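Local coordinates for Lmo0740 protein (Listeria monocytogenes, PDB 4RFA), which is a Crp-family transcription regulator with a cyclic nucleotide-binding domain, which probably activates transcription by binding DNA as a dimer, at the interface of chains A and B. Sequence-based numbering; all coordinates share one arbitrary frame. Chains: chain A/B, Lmo0740 protein.

Contacts 1 and 2 are neighbouring patches of one two-fold symmetric A-B interface, their C-alpha centres about 12 Å apart. Both draw on chain B helix 126-143, contact 1 on residues 129, 130, 133 and 134 and contact 2 on residues 136 and 140. A:Asp85, in the 3-10 helix 84-87, belongs to both. Contact 1 seats that turn and the loop after it on the helix, whereas contact 2 sets the later part of the helix against strands 58-62, 72-76 and 95-99 of chain A and chain A's copy of the helix. Each sensor domain thus lies against the partner's long helix, and each may influence the other.

Contact 1: the interface of chains A and B. Residues chain A 84-85, 87-90; chain B 129-130, 133-134.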
ATOM      1  N   ILE A  84      -1.925   7.954   8.274  1.00 61.97           N
ATOM      2  CA  ILE A  84      -1.974   8.705   6.985  1.00 62.71           C
ATOM      3  C   ILE A  84      -3.327   8.456   6.320  1.00 60.48           C
ATOM      4  O   ILE A  84      -3.879   9.326   5.653  1.00 59.30           O
ATOM      5  CB  ILE A  84      -0.872   8.335   5.983  1.00 63.75           C
ATOM      6  CG1 ILE A  84       0.518   8.412   6.623  1.00 64.00           C
ATOM      7  CG2 ILE A  84      -0.967   9.238   4.746  1.00 66.05           C
ATOM      8  CD1 ILE A  84       1.167   9.750   6.657  1.00 67.76           C
ATOM      9  N   ASP A  85      -3.854   7.268   6.547  1.00 61.10           N
ATOM     10  CA  ASP A  85      -5.193   6.867   6.114  1.00 65.52           C
ATOM     11  C   ASP A  85      -6.273   7.848   6.457  1.00 65.48           C
ATOM     12  O   ASP A  85      -7.253   7.992   5.721  1.00 68.91           O
ATOM     13  CB  ASP A  85      -5.548   5.509   6.725  1.00 73.18           C
ATOM     14  CG  ASP A  85      -4.712   4.386   6.166  1.00 75.85           C
ATOM     15  OD1 ASP A  85      -4.138   4.535   5.061  1.00 84.04           O
ATOM     16  OD2 ASP A  85      -4.636   3.330   6.822  1.00 86.96           O
ATOM     17  N   PHE A  87      -6.241  10.957   6.259  1.00 66.60           N
ATOM     18  CA  PHE A  87      -6.296  12.046   5.318  1.00 64.27           C
ATOM     19  C   PHE A  87      -6.998  11.656   4.039  1.00 60.96           C
ATOM     20  O   PHE A  87      -7.252  12.488   3.202  1.00 62.07           O
ATOM     21  CB  PHE A  87      -4.878  12.529   5.019  1.00 65.78           C
ATOM     22  CG  PHE A  87      -4.255  13.224   6.182  1.00 69.41           C
ATOM     23  CD1 PHE A  87      -3.721  12.499   7.229  1.00 67.16           C
ATOM     24  CD2 PHE A  87      -4.278  14.611   6.256  1.00 72.60           C
ATOM     25  CE1 PHE A  87      -3.184  13.137   8.328  1.00 69.24           C
ATOM     26  CE2 PHE A  87      -3.735  15.261   7.349  1.00 75.80           C
ATOM     27  CZ  PHE A  87      -3.186  14.527   8.383  1.00 73.47           C
ATOM     28  N   SER A  88      -7.324  10.396   3.890  1.00 60.94           N
ATOM     29  CA  SER A  88      -7.830   9.908   2.614  1.00 65.30           C
ATOM     30  C   SER A  88      -9.255  10.343   2.403  1.00 68.62           C
ATOM     31  O   SER A  88     -10.048  10.277   3.324  1.00 71.02           O
ATOM     32  CB  SER A  88      -7.839   8.396   2.562  1.00 64.75           C
ATOM     33  OG  SER A  88      -8.991   7.931   3.245  1.00 71.59           O
ATOM     34  N   SER A  89      -9.569  10.695   1.164  1.00 71.36           N
ATOM     35  CA  SER A  89     -10.911  11.065   0.753  1.00 76.34           C
ATOM     36  C   SER A  89     -11.946   9.926   0.832  1.00 79.50           C
ATOM     37  O   SER A  89     -13.132  10.190   0.749  1.00 83.50           O
ATOM     38  CB  SER A  89     -10.858  11.604  -0.669  1.00 75.54           C
ATOM     39  OG  SER A  89     -10.543  10.570  -1.568  1.00 75.53           O
ATOM     40  N   TYR A  90     -11.491   8.685   1.009  1.00 82.35           N
ATOM     41  CA  TYR A  90     -12.348   7.502   1.084  1.00 89.91           C
ATOM     42  C   TYR A  90     -12.736   7.417   2.564  1.00 96.59           C
ATOM     43  O   TYR A  90     -12.476   8.361   3.315  1.00 97.93           O
ATOM     44  CB  TYR A  90     -11.541   6.209   0.747  1.00 88.85           C
ATOM     45  CG  TYR A  90     -11.055   6.067  -0.698  1.00 88.23           C
ATOM     46  CD1 TYR A  90     -10.296   7.055  -1.300  1.00 90.59           C
ATOM     47  CD2 TYR A  90     -11.311   4.916  -1.442  1.00 92.97           C
ATOM     48  CE1 TYR A  90      -9.846   6.939  -2.605  1.00 92.56           C
ATOM     49  CE2 TYR A  90     -10.850   4.782  -2.750  1.00 93.39           C
ATOM     50  CZ  TYR A  90     -10.122   5.813  -3.335  1.00 95.28           C
ATOM     51  OH  TYR A  90      -9.654   5.746  -4.646  1.00 96.26           O
TER
ATOM     52  N   LEU B 129      -0.348  14.372   1.209  1.00 58.29           N
ATOM     53  CA  LEU B 129      -0.809  13.421   2.207  1.00 62.39           C
ATOM     54  C   LEU B 129      -2.080  12.734   1.793  1.00 52.99           C
ATOM     55  O   LEU B 129      -2.198  11.530   1.935  1.00 52.33           O
ATOM     56  CB  LEU B 129      -1.107  14.149   3.515  1.00 68.63           C
ATOM     57  CG  LEU B 129       0.103  14.573   4.323  1.00 76.24           C
ATOM     58  CD1 LEU B 129      -0.401  15.165   5.634  1.00 82.21           C
ATOM     59  CD2 LEU B 129       1.041  13.397   4.580  1.00 74.78           C
ATOM     60  N   THR B 130      -3.023  13.506   1.278  1.00 51.47           N
ATOM     61  CA  THR B 130      -4.291  12.973   0.789  1.00 50.00           C
ATOM     62  C   THR B 130      -4.113  12.071  -0.386  1.00 46.73           C
ATOM     63  O   THR B 130      -4.744  11.039  -0.439  1.00 50.34           O
ATOM     64  CB  THR B 130      -5.283  14.099   0.450  1.00 56.73           C
ATOM     65  OG1 THR B 130      -5.638  14.758   1.668  1.00 61.61           O
ATOM     66  CG2 THR B 130      -6.542  13.551  -0.209  1.00 56.16           C
ATOM     67  N   ALA B 133      -2.592   8.878   1.091  1.00 43.58           N
ATOM     68  CA  ALA B 133      -3.704   8.250   1.843  1.00 45.16           C
ATOM     69  C   ALA B 133      -4.619   7.492   0.931  1.00 43.11           C
ATOM     70  O   ALA B 133      -4.965   6.353   1.204  1.00 40.33           O
ATOM     71  CB  ALA B 133      -4.490   9.311   2.596  1.00 49.76           C
ATOM     72  N   ASP B 134      -4.970   8.074  -0.217  1.00 45.16           N
ATOM     73  CA  ASP B 134      -5.858   7.349  -1.142  1.00 43.14           C
ATOM     74  C   ASP B 134      -5.179   6.141  -1.780  1.00 42.05           C
ATOM     75  O   ASP B 134      -5.836   5.163  -2.069  1.00 46.48           O
ATOM     76  CB  ASP B 134      -6.398   8.277  -2.230  1.00 47.16           C
ATOM     77  CG  ASP B 134      -7.374   9.296  -1.676  1.00 49.88           C
ATOM     78  OD1 ASP B 134      -7.920   9.064  -0.583  1.00 49.85           O
ATOM     79  OD2 ASP B 134      -7.610  10.320  -2.336  1.00 53.87           O
TER
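B:Asp134 reaches from the helix of chain B into the loop of chain A that holds A:Ser89 and A:Tyr90. At the base of the side chain, CB lies 3.7 Å from A:Tyr90 CE1. One atom further, CG is 3.5 Å from the same ring carbon; the carboxylate is turned 54° from the ring plane, so the two flat groups do not stack. Torsion about the first side-chain bond puts CG anti to the carbonyl carbon (chi1 -69°), which directs the acid toward the loop. At the tip, OD2 accepts a hydrogen bond of 3.0 Å from the hydroxyl OG of A:Ser89, which arrives on its syn side but 34° out of the carboxylate plane. OD1 points at the same residue and takes weak bonds from its OG and from its backbone N. The serine hydroxyl thus addresses both oxygens, and these donors would favour a charged carboxylate.

Next to it, B:Ala133 fits against the backbone of the turn: its methyl is 3.4 Å from A:Ser88 CA and packs tightly on A:Ser88 CB. The hydroxyl of A:Ser88 turns back to its own chain and donates to A:Asp85 O at 3.0 Å, almost in line with the carbonyl bond, bracing the turn. One helical turn before B:Asp134, B:Thr130 OG1 donates to the backbone O of A:Phe87 at 3.2 Å, tilted out of the carbonyl plane. The A:Phe87 side chain runs alongside B:Leu129, pointing the same way; methyl CD1 of the leucine sits over one ring face toward its rim, 3.9 Å from the centroid. The other branch, CD2, faces A:Ile84 CD1, where the side chains meet at about a right angle.

All the chain B groups come from helix 126-143, the long dimer helix typical of the Crp family, while chain A offers the 3-10 helix 84-87 and the following loop of its sensor domain.

Contact 2: the interface of chains A and B. Residues chain A 60, 73-74, 85, 95, 139; chain B 136, 140.
B:Tyr140 sets its CD1 edge over one face of the A:His95 imidazole, offset toward the rim, with the ring centroids 4.8 Å apart and the planes 69° apart. A:Ser73 OG lies at the edge of that imidazole, in its plane. In this Crp-family dimer the tyrosine stands on the long helix 126-143, and its CG, anti to the carbonyl carbon (chi1 -84°), sends the phenol toward the sheet of the opposite sensor domain.

There CE1 approaches A:Val60 CG1 at 4.2 Å, and the hydroxyl OH is 3.7 Å from A:Ile74 CG2; both aliphatic chains cross the tyrosine at about a right angle. The phenol also reaches chain A through water 1, 2.6 Å from B:Tyr140 OH. This water lies at the edge of the A:His139 ring, in its plane, 2.8 Å from NE2. A:Ile74 CD1 also lies at this ring's edge.

A:His139 comes from the chain A copy of the same helix and meets B:Phe136 edge-to-face, planes 79° apart, its CE1 3.5 Å from the phenyl CD1. Near the CB end of B:Phe136, on the same side of the ring plane as A:His139, the carboxylate of A:Asp85 brings OD1 to 3.3 Å from CB, its plane almost perpendicular to the phenyl. Its second oxygen, OD2, lies above the plane of the B:Tyr140 ring, beyond the rim near CE2.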
ATOM      1  N   VAL A  60      -2.357  -4.790  12.175  1.00 44.06           N
ATOM      2  CA  VAL A  60      -3.587  -4.261  11.606  1.00 46.27           C
ATOM      3  C   VAL A  60      -4.481  -5.465  11.167  1.00 48.68           C
ATOM      4  O   VAL A  60      -4.090  -6.280  10.334  1.00 50.90           O
ATOM      5  CB  VAL A  60      -3.264  -3.376  10.387  1.00 50.69           C
ATOM      6  CG1 VAL A  60      -4.492  -2.690   9.854  1.00 52.77           C
ATOM      7  CG2 VAL A  60      -2.176  -2.345  10.725  1.00 50.23           C
ATOM      8  N   SER A  73      -3.647  -8.102   8.386  1.00 38.47           N
ATOM      9  CA  SER A  73      -3.362  -7.612   7.036  1.00 41.23           C
ATOM     10  C   SER A  73      -1.924  -7.243   6.944  1.00 40.59           C
ATOM     11  O   SER A  73      -1.292  -7.486   5.939  1.00 41.46           O
ATOM     12  CB  SER A  73      -4.207  -6.345   6.724  1.00 42.85           C
ATOM     13  OG  SER A  73      -5.588  -6.671   6.865  1.00 50.94           O
ATOM     14  N   ILE A  74      -1.403  -6.597   7.982  1.00 37.24           N
ATOM     15  CA  ILE A  74      -0.002  -6.182   7.941  1.00 39.45           C
ATOM     16  C   ILE A  74       0.450  -5.851   9.342  1.00 38.23           C
ATOM     17  O   ILE A  74      -0.389  -5.524  10.162  1.00 38.40           O
ATOM     18  CB  ILE A  74       0.157  -4.941   6.966  1.00 39.93           C
ATOM     19  CG1 ILE A  74       1.616  -4.585   6.710  1.00 43.93           C
ATOM     20  CG2 ILE A  74      -0.626  -3.769   7.475  1.00 39.78           C
ATOM     21  CD1 ILE A  74       1.797  -3.629   5.513  1.00 46.86           C
ATOM     22  N   ASP A  85      -3.854   7.268   6.547  1.00 61.10           N
ATOM     23  CA  ASP A  85      -5.193   6.867   6.114  1.00 65.52           C
ATOM     24  C   ASP A  85      -6.273   7.848   6.457  1.00 65.48           C
ATOM     25  O   ASP A  85      -7.253   7.992   5.721  1.00 68.91           O
ATOM     26  CB  ASP A  85      -5.548   5.509   6.725  1.00 73.18           C
ATOM     27  CG  ASP A  85      -4.712   4.386   6.166  1.00 75.85           C
ATOM     28  OD1 ASP A  85      -4.138   4.535   5.061  1.00 84.04           O
ATOM     29  OD2 ASP A  85      -4.636   3.330   6.822  1.00 86.96           O
ATOM     30  N   HIS A  95     -10.465  -1.751   9.234  1.00 88.38           N
ATOM     31  CA  HIS A  95      -9.358  -2.445   9.894  1.00 84.87           C
ATOM     32  C   HIS A  95      -9.212  -1.854  11.326  1.00 78.92           C
ATOM     33  O   HIS A  95      -9.600  -0.696  11.567  1.00 77.10           O
ATOM     34  CB  HIS A  95      -8.044  -2.246   9.088  1.00 81.96           C
ATOM     35  CG  HIS A  95      -7.934  -3.066   7.825  1.00 83.40           C
ATOM     36  ND1 HIS A  95      -8.697  -2.826   6.697  1.00 83.73           N
ATOM     37  CD2 HIS A  95      -7.098  -4.086   7.497  1.00 78.96           C
ATOM     38  CE1 HIS A  95      -8.368  -3.687   5.751  1.00 79.15           C
ATOM     39  NE2 HIS A  95      -7.400  -4.462   6.212  1.00 79.43           N
ATOM     40  N   HIS A 139       3.542  -3.192   1.185  1.00 38.66           N
ATOM     41  CA  HIS A 139       2.233  -3.427   0.605  1.00 37.51           C
ATOM     42  C   HIS A 139       2.335  -4.258  -0.687  1.00 39.73           C
ATOM     43  O   HIS A 139       1.608  -5.220  -0.884  1.00 37.88           O
ATOM     44  CB  HIS A 139       1.522  -2.101   0.301  1.00 40.27           C
ATOM     45  CG  HIS A 139       1.021  -1.362   1.494  1.00 45.78           C
ATOM     46  ND1 HIS A 139       0.437  -0.113   1.400  1.00 53.15           N
ATOM     47  CD2 HIS A 139       1.032  -1.666   2.811  1.00 45.68           C
ATOM     48  CE1 HIS A 139       0.063   0.289   2.600  1.00 51.65           C
ATOM     49  NE2 HIS A 139       0.424  -0.632   3.473  1.00 44.54           N
TER
ATOM     50  N   PHE B 136      -2.855   4.242  -0.319  1.00 43.56           N
ATOM     51  CA  PHE B 136      -2.968   3.306   0.802  1.00 49.48           C
ATOM     52  C   PHE B 136      -4.308   2.627   0.904  1.00 44.65           C
ATOM     53  O   PHE B 136      -4.378   1.399   1.037  1.00 44.62           O
ATOM     54  CB  PHE B 136      -2.722   3.999   2.111  1.00 48.77           C
ATOM     55  CG  PHE B 136      -1.301   4.345   2.327  1.00 58.87           C
ATOM     56  CD1 PHE B 136      -0.299   3.674   1.668  1.00 63.27           C
ATOM     57  CD2 PHE B 136      -0.963   5.339   3.200  1.00 62.48           C
ATOM     58  CE1 PHE B 136       1.034   3.995   1.887  1.00 82.71           C
ATOM     59  CE2 PHE B 136       0.360   5.651   3.427  1.00 72.57           C
ATOM     60  CZ  PHE B 136       1.363   4.981   2.769  1.00 70.87           C
ATOM     61  N   TYR B 140      -5.041  -1.433   0.623  1.00 42.16           N
ATOM     62  CA  TYR B 140      -5.809  -2.233   1.565  1.00 42.64           C
ATOM     63  C   TYR B 140      -6.956  -2.946   0.924  1.00 44.97           C
ATOM     64  O   TYR B 140      -7.199  -4.083   1.226  1.00 47.17           O
ATOM     65  CB  TYR B 140      -6.334  -1.355   2.680  1.00 49.29           C
ATOM     66  CG  TYR B 140      -5.321  -1.171   3.753  1.00 52.33           C
ATOM     67  CD1 TYR B 140      -5.155  -2.149   4.747  1.00 66.79           C
ATOM     68  CD2 TYR B 140      -4.542  -0.066   3.790  1.00 57.71           C
ATOM     69  CE1 TYR B 140      -4.201  -2.003   5.747  1.00 68.50           C
ATOM     70  CE2 TYR B 140      -3.582   0.109   4.770  1.00 63.24           C
ATOM     71  CZ  TYR B 140      -3.413  -0.856   5.748  1.00 63.74           C
ATOM     72  OH  TYR B 140      -2.478  -0.668   6.722  1.00 56.63           O
TER
HETATM   73  O   HOH W   1      -0.118   0.209   6.125  1.00 52.02           O